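Local coordinates for protein possible adhesin (Caldicellulosiruptor kronotskyensis, PDB 4WA0) that probably mediates attachment of the bacterium to cellulose, as a tapirin adhesin whose C-terminal beta-helix domain binds a magnesium ion, at residues I259-E264 with N270-E275; I274-R279 with L290-I295. All coordinates share one frame; numbering follows the deposited sequence.

Interaction 1: I259-E264 with N270-E275; sequences IVIYGE and NEARIE. With MG (magnesium ion), chain B.
Ile261, on strand 258-263 of the tapirin beta-helix, meets Ala272 and Glu275, one turn apart on helix 269-280, which lies against the end of the solenoid. The contact shows how one side chain of a capping helix can serve two purposes: Glu275 packs through its aliphatic part while its carboxylate reaches the magnesium ion. The two branches of Ile261 divide the work. Ile261 CG2 comes to 4.2 Å from Ala272 CB, and the small methyl of the alanine is consistent with the close approach of the backbones, whose CA atoms at Ile261 and Ala272 are 6.9 Å apart. The other branch turns at chi2 (-52°), which sets Ile261 CD1 at 3.9 Å from Glu275 CG. Here the two side chains run past each other in opposite directions, and the isoleucine packs on the aliphatic part of the glutamate, with Ile261 CD1 more than 5 Å from every carboxylate atom of Glu275.

The shape of Glu275 makes this double role possible. A bend at chi2 (70°) swings the carboxylate off the line of the chain toward the magnesium ion. The ion is also held by Asp239 OD1 and by the backbone carbonyl oxygens of Val241, Ser243 and Leu246. Ser248 OG hydrogen-bonds the second carboxylate oxygen, Glu275 OE2, which probably limits rotation of the group. The buried carboxylate is thus engaged at both oxygens, with unequal metal distances: Glu275 OE2 lies 3.3 Å from the magnesium, whereas Glu275 OE1 coordinates it at 2.5 Å.

Interaction 2: I274-R279 with L290-I295; sequences IEISAR and LQLHLI. With MG (magnesium ion), chain B.
Ile276 of helix 269-280 meets two leucines, Leu292 on strand 291-296 of the beta-helix and Leu290, the residue before Gln291, a simple example of one branched side chain serving two neighbours. Its CB directs the side chain toward them, and the fork there sends the branches to different places. The short branch ends at once in a methyl, and Ile276 CG2 comes to 3.7 Å from Leu290 CD2; the two side chains reach toward each other, tip to tip. The longer branch starts at CG1, which packs against Ile261 of the adjoining strand 258-263. Beyond it the chain is extended (chi2 159°), and Ile276 CD1 arrives 3.8 Å from Leu292 CD1. The same methyl, Ile276 CD1, is 4.1 Å from Leu290 CD2, which therefore touches both ends of the isoleucine.

The leucines answer from different angles. Leu290 faces the helix directly, whereas Leu292 crosses the isoleucine at about a right angle. With CG anti to its backbone N (chi1 179°), Leu292 brings CD1 within contact although the backbones remain well apart, 9.4 Å between the CA atoms of Ile276 and Leu292. Phe287, in the loop before the strand, also touches Ile276, and Met310 of strand 308-311 touches Leu292.

All three contacting residues are buried, and each of the three carbon-carbon contacts between Ile276 and the leucines joins two methyl groups. The attraction is consequently dispersive and hydrophobic: it depends on complementary shape and exclusion of water, without the directional demands of a polar bond.

In the fold
Both contacts are buried and set helix 269-280 against neighbouring strands of the beta-helix, 258-263 for interaction 1 and 291-296 for interaction 2. The strands are joined by backbone hydrogen bonds, such as that between Ile259 N and Gln291 O, and the helix spans them through Ala272 and Glu275 on one strand and Ile276 on the other. Ile261 CD1 lies 3.7 Å from Ile276 CG1, so the two apolar patches are continuous. Their chemistry nevertheless diverges. Interaction 1 lies beside the magnesium site and includes the aliphatic part of a metal ligand, while interaction 2 is purely hydrocarbon. The ion thus links the helix to residues 239-246, while apolar packing seats it on the strands.

Interaction 1: I259-E264 with N270-E275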
loop_
_atom_site.group_PDB
_atom_site.type_symbol
_atom_site.label_atom_id
_atom_site.label_comp_id
_atom_site.label_asym_id
_atom_site.label_seq_id
_atom_site.Cartn_x
_atom_site.Cartn_y
_atom_site.Cartn_z
ATOM N N ILE A 259 -10.151 -6.168 21.905
ATOM C CA ILE A 259 -11.488 -6.705 21.496
ATOM C C ILE A 259 -11.549 -6.868 19.974
ATOM O O ILE A 259 -10.934 -6.067 19.217
ATOM C CB ILE A 259 -12.573 -5.812 22.070
ATOM C CG1 ILE A 259 -14.001 -6.403 21.859
ATOM C CG2 ILE A 259 -12.479 -4.427 21.483
ATOM C CD1 ILE A 259 -15.045 -5.657 22.646
ATOM N N VAL A 260 -12.173 -7.957 19.532
ATOM C CA VAL A 260 -12.496 -8.110 18.137
ATOM C C VAL A 260 -14.006 -7.892 17.957
ATOM O O VAL A 260 -14.808 -8.472 18.700
ATOM C CB VAL A 260 -11.948 -9.412 17.507
ATOM C CG1 VAL A 260 -12.483 -10.616 18.216
ATOM C CG2 VAL A 260 -12.229 -9.485 16.021
ATOM N N ILE A 261 -14.333 -7.061 16.953
ATOM C CA ILE A 261 -15.713 -6.859 16.515
ATOM C C ILE A 261 -15.912 -7.493 15.164
ATOM O O ILE A 261 -15.137 -7.223 14.265
ATOM C CB ILE A 261 -15.992 -5.352 16.432
ATOM C CG1 ILE A 261 -15.751 -4.633 17.764
ATOM C CG2 ILE A 261 -17.410 -5.000 16.039
ATOM C CD1 ILE A 261 -16.416 -5.178 19.011
ATOM N N TYR A 262 -16.983 -8.287 15.031
ATOM C CA TYR A 262 -17.302 -8.973 13.809
ATOM C C TYR A 262 -18.601 -8.364 13.271
ATOM O O TYR A 262 -19.580 -8.267 14.012
ATOM C CB TYR A 262 -17.595 -10.411 14.068
ATOM C CG TYR A 262 -16.400 -11.226 14.583
ATOM C CD1 TYR A 262 -15.461 -11.653 13.744
ATOM C CD2 TYR A 262 -16.349 -11.637 15.901
ATOM C CE1 TYR A 262 -14.364 -12.421 14.206
ATOM C CE2 TYR A 262 -15.258 -12.384 16.379
ATOM C CZ TYR A 262 -14.315 -12.792 15.500
ATOM O OH TYR A 262 -13.240 -13.568 15.911
ATOM N N GLY A 263 -18.589 -7.931 12.019
ATOM C CA GLY A 263 -19.870 -7.538 11.347
ATOM C C GLY A 263 -19.922 -8.212 10.001
ATOM O O GLY A 263 -19.240 -7.801 9.075
ATOM N N GLU A 264 -20.762 -9.231 9.845
ATOM C CA GLU A 264 -20.807 -9.900 8.574
ATOM C C GLU A 264 -21.083 -8.956 7.415
ATOM O O GLU A 264 -20.320 -8.877 6.445
ATOM C CB GLU A 264 -21.822 -11.058 8.592
ATOM C CG GLU A 264 -22.060 -11.722 7.244
ATOM C CD GLU A 264 -20.886 -12.559 6.716
ATOM O OE1 GLU A 264 -19.842 -12.700 7.416
ATOM O OE2 GLU A 264 -20.986 -13.115 5.605
ATOM N N ASN A 270 -20.219 3.783 15.300
ATOM C CA ASN A 270 -21.077 4.048 16.440
ATOM C C ASN A 270 -21.787 2.762 16.935
ATOM O O ASN A 270 -21.960 2.566 18.153
ATOM C CB ASN A 270 -22.053 5.124 16.057
ATOM C CG ASN A 270 -22.981 4.654 14.959
ATOM O OD1 ASN A 270 -22.534 4.162 13.943
ATOM N ND2 ASN A 270 -24.277 4.740 15.195
ATOM N N GLU A 271 -22.219 1.876 16.033
ATOM C CA GLU A 271 -22.691 0.558 16.381
ATOM C C GLU A 271 -21.601 -0.355 17.017
ATOM O O GLU A 271 -21.881 -1.117 17.974
ATOM C CB GLU A 271 -23.295 -0.159 15.152
ATOM C CG GLU A 271 -24.622 0.528 14.771
ATOM C CD GLU A 271 -25.045 0.445 13.314
ATOM O OE1 GLU A 271 -24.244 0.041 12.445
ATOM O OE2 GLU A 271 -26.217 0.909 13.033
ATOM N N ALA A 272 -20.374 -0.250 16.525
ATOM C CA ALA A 272 -19.249 -0.950 17.148
ATOM C C ALA A 272 -19.038 -0.481 18.602
ATOM O O ALA A 272 -18.856 -1.315 19.521
ATOM C CB ALA A 272 -17.955 -0.813 16.355
ATOM N N ARG A 273 -19.158 0.801 18.838
ATOM C CA ARG A 273 -19.033 1.303 20.234
ATOM C C ARG A 273 -20.131 0.780 21.152
ATOM O O ARG A 273 -19.854 0.477 22.315
ATOM C CB ARG A 273 -19.015 2.801 20.286
ATOM C CG ARG A 273 -17.745 3.493 19.742
ATOM C CD ARG A 273 -17.700 5.024 20.040
ATOM N NE ARG A 273 -18.451 5.837 19.088
ATOM C CZ ARG A 273 -18.051 6.149 17.837
ATOM N NH1 ARG A 273 -16.859 5.757 17.408
ATOM N NH2 ARG A 273 -18.855 6.854 17.011
ATOM N N ILE A 274 -21.359 0.625 20.653
ATOM C CA ILE A 274 -22.395 0.018 21.438
ATOM C C ILE A 274 -22.080 -1.445 21.769
ATOM O O ILE A 274 -22.215 -1.842 22.952
ATOM C CB ILE A 274 -23.754 0.125 20.703
ATOM C CG1 ILE A 274 -24.184 1.603 20.687
ATOM C CG2 ILE A 274 -24.771 -0.815 21.374
ATOM C CD1 ILE A 274 -25.290 1.927 19.713
ATOM N N GLU A 275 -21.526 -2.187 20.800
ATOM C CA GLU A 275 -21.093 -3.585 21.003
ATOM C C GLU A 275 -19.948 -3.619 22.005
ATOM O O GLU A 275 -19.940 -4.472 22.892
ATOM C CB GLU A 275 -20.664 -4.206 19.689
ATOM C CG GLU A 275 -20.208 -5.674 19.748
ATOM C CD GLU A 275 -21.296 -6.688 20.024
ATOM O OE1 GLU A 275 -22.478 -6.335 19.850
ATOM O OE2 GLU A 275 -20.958 -7.866 20.395
HETATM MG MG MG B . -24.144 -8.103 19.392
#

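Interaction 2: I274-R279 with L290-I295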
loop_
_atom_site.group_PDB
_atom_site.type_symbol
_atom_site.label_atom_id
_atom_site.label_comp_id
_atom_site.label_asym_id
_atom_site.label_seq_id
_atom_site.Cartn_x
_atom_site.Cartn_y
_atom_site.Cartn_z
ATOM N N ILE A 274 -21.359 0.625 20.653
ATOM C CA ILE A 274 -22.395 0.018 21.438
ATOM C C ILE A 274 -22.080 -1.445 21.769
ATOM O O ILE A 274 -22.215 -1.842 22.952
ATOM C CB ILE A 274 -23.754 0.125 20.703
ATOM C CG1 ILE A 274 -24.184 1.603 20.687
ATOM C CG2 ILE A 274 -24.771 -0.815 21.374
ATOM C CD1 ILE A 274 -25.290 1.927 19.713
ATOM N N GLU A 275 -21.526 -2.187 20.800
ATOM C CA GLU A 275 -21.093 -3.585 21.003
ATOM C C GLU A 275 -19.948 -3.619 22.005
ATOM O O GLU A 275 -19.940 -4.472 22.892
ATOM C CB GLU A 275 -20.664 -4.206 19.689
ATOM C CG GLU A 275 -20.208 -5.674 19.748
ATOM C CD GLU A 275 -21.296 -6.688 20.024
ATOM O OE1 GLU A 275 -22.478 -6.335 19.850
ATOM O OE2 GLU A 275 -20.958 -7.866 20.395
ATOM N N ILE A 276 -19.001 -2.697 21.856
ATOM C CA ILE A 276 -17.824 -2.657 22.760
ATOM C C ILE A 276 -18.228 -2.385 24.216
ATOM O O ILE A 276 -17.757 -3.058 25.173
ATOM C CB ILE A 276 -16.741 -1.642 22.324
ATOM C CG1 ILE A 276 -16.143 -2.004 20.930
ATOM C CG2 ILE A 276 -15.632 -1.484 23.378
ATOM C CD1 ILE A 276 -15.493 -0.835 20.232
ATOM N N SER A 277 -19.096 -1.427 24.386
ATOM C CA SER A 277 -19.527 -1.048 25.715
ATOM C C SER A 277 -20.251 -2.224 26.421
ATOM O O SER A 277 -20.027 -2.546 27.616
ATOM C CB SER A 277 -20.440 0.167 25.591
ATOM O OG SER A 277 -19.740 1.300 25.145
ATOM N N ALA A 278 -21.117 -2.896 25.682
ATOM C CA ALA A 278 -21.811 -4.043 26.219
ATOM C C ALA A 278 -20.843 -5.162 26.544
ATOM O O ALA A 278 -20.968 -5.785 27.605
ATOM C CB ALA A 278 -22.910 -4.533 25.260
ATOM N N ARG A 279 -19.853 -5.445 25.681
ATOM C CA ARG A 279 -18.961 -6.592 25.918
ATOM C C ARG A 279 -18.042 -6.325 27.110
ATOM O O ARG A 279 -17.755 -7.245 27.887
ATOM C CB ARG A 279 -18.068 -6.864 24.695
ATOM C CG ARG A 279 -17.031 -7.953 24.883
ATOM C CD ARG A 279 -17.600 -9.300 25.220
ATOM N NE ARG A 279 -18.488 -9.783 24.168
ATOM C CZ ARG A 279 -19.505 -10.609 24.349
ATOM N NH1 ARG A 279 -20.269 -10.986 23.323
ATOM N NH2 ARG A 279 -19.827 -10.990 25.575
ATOM N N LEU A 290 -8.089 1.383 23.850
ATOM C CA LEU A 290 -8.468 0.013 23.481
ATOM C C LEU A 290 -7.679 -0.578 22.333
ATOM O O LEU A 290 -7.328 0.124 21.422
ATOM C CB LEU A 290 -9.922 0.172 23.031
ATOM C CG LEU A 290 -10.892 -0.928 22.876
ATOM C CD1 LEU A 290 -10.889 -1.713 24.170
ATOM C CD2 LEU A 290 -12.235 -0.283 22.605
ATOM N N GLN A 291 -7.358 -1.865 22.375
ATOM C CA GLN A 291 -6.825 -2.457 21.188
ATOM C C GLN A 291 -7.988 -3.088 20.424
ATOM O O GLN A 291 -8.650 -3.996 20.922
ATOM C CB GLN A 291 -5.776 -3.490 21.434
ATOM C CG GLN A 291 -5.185 -3.943 20.103
ATOM C CD GLN A 291 -4.021 -4.844 20.239
ATOM O OE1 GLN A 291 -3.938 -5.813 19.504
ATOM N NE2 GLN A 291 -3.080 -4.528 21.149
ATOM N N LEU A 292 -8.183 -2.643 19.203
ATOM C CA LEU A 292 -9.423 -2.983 18.468
ATOM C C LEU A 292 -9.140 -3.620 17.115
ATOM O O LEU A 292 -8.366 -3.108 16.354
ATOM C CB LEU A 292 -10.196 -1.683 18.242
ATOM C CG LEU A 292 -11.530 -1.712 17.489
ATOM C CD1 LEU A 292 -12.596 -2.439 18.286
ATOM C CD2 LEU A 292 -11.978 -0.313 17.222
ATOM N N HIS A 293 -9.835 -4.727 16.827
ATOM C CA HIS A 293 -9.728 -5.428 15.570
ATOM C C HIS A 293 -11.140 -5.500 14.964
ATOM O O HIS A 293 -12.011 -6.018 15.590
ATOM C CB HIS A 293 -9.129 -6.792 15.776
ATOM C CG HIS A 293 -7.818 -6.718 16.482
ATOM N ND1 HIS A 293 -6.674 -6.408 15.807
ATOM C CD2 HIS A 293 -7.484 -6.777 17.790
ATOM C CE1 HIS A 293 -5.674 -6.282 16.664
ATOM N NE2 HIS A 293 -6.144 -6.482 17.868
ATOM N N LEU A 294 -11.307 -4.936 13.773
ATOM C CA LEU A 294 -12.612 -4.839 13.123
ATOM C C LEU A 294 -12.543 -5.807 11.946
ATOM O O LEU A 294 -11.636 -5.705 11.090
ATOM C CB LEU A 294 -12.810 -3.421 12.586
ATOM C CG LEU A 294 -12.916 -2.315 13.632
ATOM C CD1 LEU A 294 -12.970 -0.959 12.933
ATOM C CD2 LEU A 294 -14.032 -2.479 14.657
ATOM N N ILE A 295 -13.484 -6.743 11.884
ATOM C CA ILE A 295 -13.525 -7.764 10.837
ATOM C C ILE A 295 -14.930 -7.819 10.243
ATOM O O ILE A 295 -15.905 -7.969 10.993
ATOM C CB ILE A 295 -13.132 -9.136 11.377
ATOM C CG1 ILE A 295 -11.809 -9.030 12.195
ATOM C CG2 ILE A 295 -13.032 -10.133 10.239
ATOM C CD1 ILE A 295 -11.202 -10.319 12.527
HETATM MG MG MG B . -24.144 -8.103 19.392
#